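Local coordinates for activated BY transcription factor SSRB (Salmonella enterica, PDB 2WNW), which is a glycoside hydrolase family 30 protein that joins a TIM-barrel domain to a beta-sandwich domain, at residues Leu85-Ile90 with Lys138-Pro143. Numbering follows the deposited sequence.
Sequences LARMPI and KLMASP
Ala-86, Met-88 and Ile-90 of strand 85-90 share their backbone bonds with Met-140 and Ser-142 of strand 138-143, in parallel register. Met-88 N donates to Met-140 O at 2.8 Å, almost along the C=O axis; Ser-142 N reaches Met-88 O at 3.0 Å in the same way. Ile-90 N comes to Ser-142 O from well above the carbonyl plane. At the start of the pair the bond from Ala-86 N to Lys-138 O is weak, and a water donates to both Ala-86 O and Lys-138 O, 2.9 Å from each, bridging the two strands.

Inside the barrel, Arg-87 sets CG anti to its backbone N (chi1 180°) and runs extended to NE, which donates to Ser-142 OG at 3.0 Å. The hydroxyl sits at the guanidinium edge, 23° out of its plane, while Ser-142 CB packs against NH2. Further down this face, Leu-85 lies alongside the Lys-138 chain, its CD2 3.7 Å from Lys-138 CB.

The other face is apolar and turns to the surrounding helices. Ala-86 CB touches Leu-139 CD2 at 3.5 Å, Met-88 crosses Leu-139 obliquely with its terminal CE, and Ile-90 lays CG1 over Ala-141 CB, 3.7 Å apart. Tyr-177 of helix 167-183 covers Met-88, Ile-90 and Ala-141.

These are neighbouring strands of the eight-stranded TIM barrel, joined by a right-handed beta-alpha-beta crossover. Asp-239 and Glu-294 form salt bridges to Arg-87, Asn-195 also bonds its NH2, and Ser-192 bonds Ser-142 OG. With all three guanidinium nitrogens engaged, Arg-87 is held in a fixed orientation near a bound glycerol, and its charge would probably favour ionised carboxylates on Asp-239 and Glu-294.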
loop_
_atom_site.group_PDB
_atom_site.type_symbol
_atom_site.label_atom_id
_atom_site.label_comp_id
_atom_site.label_asym_id
_atom_site.label_seq_id
_atom_site.Cartn_x
_atom_site.Cartn_y
_atom_site.Cartn_z
ATOM N N LEU A 85 -21.164 15.282 1.360
ATOM C CA LEU A 85 -21.826 13.980 1.311
ATOM C C LEU A 85 -22.553 13.730 2.627
ATOM O O LEU A 85 -22.285 14.388 3.632
ATOM C CB LEU A 85 -20.810 12.848 1.123
ATOM C CG LEU A 85 -19.927 12.765 -0.119
ATOM C CD1 LEU A 85 -19.046 11.520 -0.016
ATOM C CD2 LEU A 85 -20.791 12.700 -1.371
ATOM N N ALA A 86 -23.458 12.759 2.614
ATOM C CA ALA A 86 -24.184 12.383 3.817
ATOM C C ALA A 86 -24.871 11.046 3.598
ATOM O O ALA A 86 -25.135 10.644 2.463
ATOM C CB ALA A 86 -25.218 13.449 4.179
ATOM N N ARG A 87 -25.139 10.350 4.696
ATOM C CA ARG A 87 -25.837 9.072 4.643
ATOM C C ARG A 87 -26.927 9.167 5.696
ATOM O O ARG A 87 -26.740 9.800 6.738
ATOM C CB ARG A 87 -24.880 7.914 4.953
ATOM C CG ARG A 87 -25.520 6.519 4.934
ATOM C CD ARG A 87 -24.464 5.449 4.643
ATOM N NE ARG A 87 -24.962 4.072 4.720
ATOM C CZ ARG A 87 -24.869 3.293 5.798
ATOM N NH1 ARG A 87 -24.302 3.746 6.913
ATOM N NH2 ARG A 87 -25.313 2.044 5.757
ATOM N N MET A 88 -28.072 8.565 5.411
ATOM C CA MET A 88 -29.195 8.583 6.339
ATOM C C MET A 88 -29.945 7.263 6.240
ATOM O O MET A 88 -29.891 6.583 5.216
ATOM C CB MET A 88 -30.115 9.764 6.026
ATOM C CG MET A 88 -30.525 9.866 4.567
ATOM S SD MET A 88 -31.091 11.534 4.198
ATOM C CE MET A 88 -31.640 11.348 2.498
ATOM N N PRO A 89 -30.652 6.880 7.310
ATOM C CA PRO A 89 -31.402 5.628 7.336
ATOM C C PRO A 89 -32.827 5.664 6.798
ATOM O O PRO A 89 -33.555 6.644 6.982
ATOM C CB PRO A 89 -31.375 5.262 8.814
ATOM C CG PRO A 89 -31.552 6.605 9.458
ATOM C CD PRO A 89 -30.601 7.486 8.657
ATOM N N ILE A 90 -33.198 4.580 6.121
ATOM C CA ILE A 90 -34.544 4.391 5.594
ATOM C C ILE A 90 -35.145 3.530 6.709
ATOM O O ILE A 90 -34.835 2.343 6.827
ATOM C CB ILE A 90 -34.516 3.626 4.245
ATOM C CG1 ILE A 90 -33.778 4.467 3.198
ATOM C CG2 ILE A 90 -35.940 3.306 3.786
ATOM C CD1 ILE A 90 -33.617 3.790 1.836
ATOM N N LYS A 138 -24.612 15.671 -1.733
ATOM C CA LYS A 138 -25.015 14.423 -2.370
ATOM C C LYS A 138 -25.446 13.514 -1.217
ATOM O O LYS A 138 -24.622 13.126 -0.383
ATOM C CB LYS A 138 -23.834 13.805 -3.123
ATOM C CG LYS A 138 -24.144 12.474 -3.788
ATOM C CD LYS A 138 -22.893 11.846 -4.386
ATOM C CE LYS A 138 -23.203 10.486 -4.997
ATOM N NZ LYS A 138 -21.989 9.795 -5.513
ATOM N N LEU A 139 -26.732 13.178 -1.172
ATOM C CA LEU A 139 -27.266 12.357 -0.093
ATOM C C LEU A 139 -27.476 10.887 -0.448
ATOM O O LEU A 139 -27.960 10.551 -1.533
ATOM C CB LEU A 139 -28.587 12.961 0.401
ATOM C CG LEU A 139 -28.549 14.460 0.729
ATOM C CD1 LEU A 139 -29.942 14.947 1.111
ATOM C CD2 LEU A 139 -27.569 14.717 1.861
ATOM N N MET A 140 -27.114 10.020 0.491
ATOM C CA MET A 140 -27.250 8.579 0.326
ATOM C C MET A 140 -28.178 8.024 1.405
ATOM O O MET A 140 -28.087 8.415 2.567
ATOM C CB MET A 140 -25.877 7.918 0.443
ATOM C CG MET A 140 -25.885 6.402 0.316
ATOM S SD MET A 140 -24.208 5.753 0.461
ATOM C CE MET A 140 -24.477 3.992 0.308
ATOM N N ALA A 141 -29.071 7.119 1.019
ATOM C CA ALA A 141 -29.999 6.520 1.973
ATOM C C ALA A 141 -29.790 5.012 1.988
ATOM O O ALA A 141 -29.612 4.395 0.936
ATOM C CB ALA A 141 -31.443 6.855 1.594
ATOM N N SER A 142 -29.799 4.431 3.187
ATOM C CA SER A 142 -29.602 2.994 3.371
ATOM C C SER A 142 -30.552 2.460 4.436
ATOM O O SER A 142 -30.793 3.122 5.443
ATOM C CB SER A 142 -28.170 2.693 3.840
ATOM O OG SER A 142 -27.194 3.210 2.957
ATOM N N PRO A 143 -31.099 1.251 4.227
ATOM C CA PRO A 143 -32.013 0.670 5.211
ATOM C C PRO A 143 -31.248 -0.245 6.165
ATOM O O PRO A 143 -30.256 -0.860 5.782
ATOM C CB PRO A 143 -32.992 -0.150 4.361
ATOM C CG PRO A 143 -32.612 0.130 2.913
ATOM C CD PRO A 143 -31.166 0.513 2.958
HETATM O O HOH W 1 -23.510 10.519 0.021
#